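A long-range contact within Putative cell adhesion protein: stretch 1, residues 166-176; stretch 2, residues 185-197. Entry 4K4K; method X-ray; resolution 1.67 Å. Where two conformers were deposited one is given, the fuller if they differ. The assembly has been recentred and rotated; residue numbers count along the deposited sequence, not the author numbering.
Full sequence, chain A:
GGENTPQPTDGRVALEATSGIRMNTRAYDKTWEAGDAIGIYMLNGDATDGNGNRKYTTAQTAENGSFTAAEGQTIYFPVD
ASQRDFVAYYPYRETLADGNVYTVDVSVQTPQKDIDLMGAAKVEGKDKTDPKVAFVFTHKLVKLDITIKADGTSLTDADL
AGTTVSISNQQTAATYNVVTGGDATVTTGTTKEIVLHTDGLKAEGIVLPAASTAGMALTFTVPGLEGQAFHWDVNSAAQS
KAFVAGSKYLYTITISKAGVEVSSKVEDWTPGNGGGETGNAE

Stretch 1 (166-176) SISNQQTAATY
Stretch 2 (185-197) TVTTGTTKEIVLH

The shortest hydrogen bond joins Ser166 to Glu193: Ser166 OG, with chi1 at 69° (p), donates to Glu193 OE2 at 2.6 Å. Glu193 leaves its strand sideways and comes back across to the serine through chi1 t and chi2 near 90°. Its other oxygen serves the corner of stretch 1, where water 1 donates to Glu193 OE1 (2.7 Å) and accepts from Asn169 N (3.2 Å).

The backbone supplies most of the remaining polar contacts, in two antiparallel ladders. In the first, strands 166-168 and 192-195 have their axes 4.6 Å apart at closest approach, their N-to-C directions at 163°. Ile167 faces Ile194 as a hydrogen-bonded pair, Ile167 N to Ile194 O at 2.9 Å and Ile194 N to Ile167 O at 2.8 Å; Ser166 and Val195 form the adjoining non-hydrogen-bonded pair, CA to CA 4.2 Å. Past Ile167, toward Gln170, the register slips by one residue in a beta bulge. Asn169, at phi/psi 45/58, turns the chain, and Gln170 then pairs with Lys192 through Gln170 N to Lys192 O and Lys192 N to Gln170 O, both 2.8 Å.

After loops that shift the register by two, the second ladder sets Thr175 against Thr185, with Thr175 N to Thr185 O at 2.9 Å and Thr185 N to Thr175 O at 2.8 Å. Ala174 lies opposite Val186, their CA atoms 4.1 Å apart, and Thr187 N donates to Ala173 O at 3.0 Å.

Between the ladders, Gln171 uses its amide as a substitute backbone pair. Its chi angles of -72°, -64° and -27° carry the end to Gly189, where Gln171 OE1 accepts from Gly189 N (2.8 Å) and Gln171 NE2 donates to Gly189 O (3.3 Å). Water 2 accepts from Ala173 N at 3.0 Å, while water 3 accepts from Thr172 N at 2.9 Å, so solvent serves backbone amides in the gap.

Packing completes the contact, which buries 1036 Å² over both sides. Ile167 (t, t) and Ile194 (m, t) share one face of the first ladder, and both are buried; Ile167 CG2 lies 4.0 Å from Ile194 CB and 3.8 Å from Leu196 CD1. Ile194 CD1 extends to Gln170 CB at 3.6 Å and Thr172 CG2 at 4.0 Å. Branched aliphatic residues suit these extended positions, filling the face without polar groups to satisfy. Small Ala174 fits close pairing, its CB 4.0 Å from Val186 CA, whereas Val186 CG1 reaches Gln171 CB at 3.7 Å. At the more open margin, Thr175 CG2 meets Thr187 CG2 at 4.0 Å.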

# COMPACT_ATOMS: atom_id res chain seq x y z
N SER A 166 -9.41 16.74 0.92
CA SER A 166 -8.04 16.70 1.44
C SER A 166 -8.07 16.30 2.91
O SER A 166 -9.13 16.38 3.55
CB SER A 166 -7.35 18.04 1.23
OG SER A 166 -7.93 19.03 2.06
N ILE A 167 -6.94 15.83 3.44
CA ILE A 167 -6.81 15.46 4.85
C ILE A 167 -5.66 16.27 5.43
O ILE A 167 -4.61 16.40 4.78
CB ILE A 167 -6.67 13.92 5.08
CG1 ILE A 167 -6.72 13.56 6.59
CG2 ILE A 167 -5.45 13.30 4.35
CD1 ILE A 167 -6.78 12.01 6.92
N SER A 168 -5.86 16.84 6.62
CA SER A 168 -4.88 17.72 7.26
C SER A 168 -3.92 17.00 8.20
O SER A 168 -4.16 15.87 8.62
CB SER A 168 -5.61 18.81 8.05
OG SER A 168 -6.24 18.24 9.19
N ASN A 169 -2.85 17.72 8.55
CA ASN A 169 -1.81 17.41 9.52
C ASN A 169 -1.30 15.97 9.37
O ASN A 169 -1.33 15.15 10.29
CB ASN A 169 -2.28 17.72 10.92
CG ASN A 169 -2.69 19.19 11.03
OD1 ASN A 169 -1.97 20.11 10.62
ND2 ASN A 169 -3.92 19.42 11.44
N GLN A 170 -0.83 15.70 8.17
CA GLN A 170 -0.29 14.39 7.85
C GLN A 170 1.21 14.37 7.90
O GLN A 170 1.85 15.28 7.36
CB GLN A 170 -0.71 13.95 6.44
CG GLN A 170 -2.20 13.77 6.24
CD GLN A 170 -2.77 12.70 7.13
OE1 GLN A 170 -3.54 12.98 8.07
NE2 GLN A 170 -2.38 11.46 6.90
N GLN A 171 1.77 13.29 8.45
CA GLN A 171 3.19 12.98 8.32
C GLN A 171 3.29 12.36 6.93
O GLN A 171 2.35 11.65 6.52
CB GLN A 171 3.67 12.02 9.43
CG GLN A 171 3.77 12.69 10.80
CD GLN A 171 4.80 13.80 10.88
OE1 GLN A 171 5.80 13.83 10.15
NE2 GLN A 171 4.57 14.76 11.76
N THR A 172 4.36 12.64 6.17
CA THR A 172 4.41 12.12 4.80
C THR A 172 5.63 11.22 4.53
O THR A 172 5.66 10.57 3.47
CB THR A 172 4.41 13.29 3.79
OG1 THR A 172 5.55 14.12 4.05
CG2 THR A 172 3.10 14.10 3.82
N ALA A 173 6.58 11.14 5.47
CA ALA A 173 7.79 10.30 5.29
C ALA A 173 7.86 9.13 6.27
O ALA A 173 7.61 9.28 7.46
CB ALA A 173 9.03 11.17 5.45
N ALA A 174 8.24 7.96 5.76
CA ALA A 174 8.43 6.77 6.59
C ALA A 174 9.51 5.89 5.98
O ALA A 174 9.92 6.11 4.86
CB ALA A 174 7.10 6.00 6.75
N THR A 175 9.99 4.89 6.75
CA THR A 175 10.97 3.92 6.30
C THR A 175 10.46 2.53 6.58
O THR A 175 9.62 2.32 7.45
CB THR A 175 12.35 4.12 6.97
OG1 THR A 175 12.24 3.88 8.38
CG2 THR A 175 12.95 5.53 6.71
N TYR A 176 11.02 1.58 5.87
CA TYR A 176 10.68 0.16 6.01
C TYR A 176 11.86 -0.64 5.59
O TYR A 176 12.36 -0.46 4.48
CB TYR A 176 9.44 -0.15 5.14
CG TYR A 176 9.11 -1.61 5.05
CD1 TYR A 176 8.56 -2.30 6.13
CD2 TYR A 176 9.28 -2.31 3.85
CE1 TYR A 176 8.25 -3.66 6.06
CE2 TYR A 176 8.98 -3.67 3.76
CZ TYR A 176 8.47 -4.34 4.86
OH TYR A 176 8.16 -5.67 4.77
N THR A 185 8.20 2.62 9.79
CA THR A 185 8.43 3.59 10.88
C THR A 185 8.27 4.98 10.34
O THR A 185 8.96 5.34 9.39
CB THR A 185 9.82 3.39 11.49
OG1 THR A 185 9.91 2.08 12.05
CG2 THR A 185 10.14 4.43 12.58
N VAL A 186 7.42 5.79 10.96
CA VAL A 186 7.23 7.17 10.53
C VAL A 186 8.44 8.01 10.98
O VAL A 186 8.88 7.90 12.14
CB VAL A 186 5.90 7.77 11.05
CG1 VAL A 186 5.73 9.22 10.63
CG2 VAL A 186 4.71 6.93 10.58
N THR A 187 9.01 8.79 10.06
CA THR A 187 10.14 9.68 10.41
C THR A 187 9.54 11.08 10.45
O THR A 187 9.20 11.64 9.40
CB THR A 187 11.31 9.52 9.45
OG1 THR A 187 10.83 9.76 8.13
CG2 THR A 187 11.94 8.13 9.55
N THR A 188 9.29 11.57 11.64
CA THR A 188 8.57 12.84 11.84
C THR A 188 9.24 14.02 11.14
O THR A 188 10.46 14.10 11.02
CB THR A 188 8.34 13.11 13.31
OG1 THR A 188 9.60 13.25 13.98
CG2 THR A 188 7.44 12.04 13.97
N GLY A 189 8.39 14.86 10.57
CA GLY A 189 8.77 16.05 9.85
C GLY A 189 7.65 17.06 9.99
O GLY A 189 6.84 16.97 10.92
N THR A 190 7.59 18.00 9.07
CA THR A 190 6.54 19.00 9.14
C THR A 190 5.24 18.37 8.59
O THR A 190 5.29 17.65 7.59
CB THR A 190 6.95 20.33 8.49
OG1 THR A 190 5.83 21.22 8.49
CG2 THR A 190 7.51 20.17 7.07
N THR A 191 4.12 18.57 9.30
CA THR A 191 2.79 18.07 8.94
C THR A 191 2.35 18.76 7.65
O THR A 191 2.68 19.93 7.44
CB THR A 191 1.79 18.24 10.09
OG1 THR A 191 1.76 19.61 10.49
CG2 THR A 191 2.11 17.35 11.29
N LYS A 192 1.63 18.02 6.78
CA LYS A 192 1.21 18.50 5.46
C LYS A 192 -0.26 18.18 5.20
O LYS A 192 -0.80 17.22 5.77
CB LYS A 192 2.09 17.82 4.38
CG LYS A 192 1.96 18.36 2.95
CD LYS A 192 2.55 17.42 1.88
CE LYS A 192 1.52 16.48 1.28
NZ LYS A 192 1.26 16.75 -0.17
N GLU A 193 -0.91 18.96 4.32
CA GLU A 193 -2.26 18.69 3.87
C GLU A 193 -2.11 17.76 2.68
O GLU A 193 -1.32 18.06 1.78
CB GLU A 193 -2.98 20.00 3.48
CG GLU A 193 -4.45 19.79 3.14
CD GLU A 193 -5.37 19.91 4.33
OE1 GLU A 193 -4.94 20.47 5.37
OE2 GLU A 193 -6.55 19.49 4.22
N ILE A 194 -2.82 16.64 2.66
CA ILE A 194 -2.73 15.73 1.51
C ILE A 194 -4.02 15.81 0.72
O ILE A 194 -5.10 15.53 1.26
CB ILE A 194 -2.40 14.28 1.91
CG1 ILE A 194 -1.00 14.16 2.57
CG2 ILE A 194 -2.55 13.33 0.70
CD1 ILE A 194 -0.60 12.72 3.02
N VAL A 195 -3.92 16.16 -0.57
CA VAL A 195 -5.08 16.22 -1.45
C VAL A 195 -5.34 14.80 -1.91
O VAL A 195 -4.45 14.16 -2.47
CB VAL A 195 -4.86 17.21 -2.62
CG1 VAL A 195 -5.95 17.06 -3.68
CG2 VAL A 195 -4.80 18.66 -2.10
N LEU A 196 -6.55 14.29 -1.63
CA LEU A 196 -6.94 12.93 -2.02
C LEU A 196 -7.34 12.93 -3.50
O LEU A 196 -7.77 13.97 -4.00
CB LEU A 196 -8.09 12.43 -1.13
CG LEU A 196 -7.67 11.85 0.22
CD1 LEU A 196 -7.63 12.91 1.29
CD2 LEU A 196 -8.62 10.76 0.65
N HIS A 197 -7.20 11.80 -4.19
CA HIS A 197 -7.55 11.62 -5.60
C HIS A 197 -9.09 11.43 -5.71
O HIS A 197 -9.59 10.48 -5.11
CB HIS A 197 -6.73 10.41 -6.13
CG HIS A 197 -7.20 9.75 -7.40
ND1 HIS A 197 -7.50 8.40 -7.43
CD2 HIS A 197 -7.30 10.25 -8.65
CE1 HIS A 197 -7.84 8.14 -8.68
NE2 HIS A 197 -7.73 9.22 -9.46
O HOH W 1 -2.70 20.43 6.94
O HOH W 2 7.02 12.48 8.07
O HOH W 3 5.93 14.98 6.86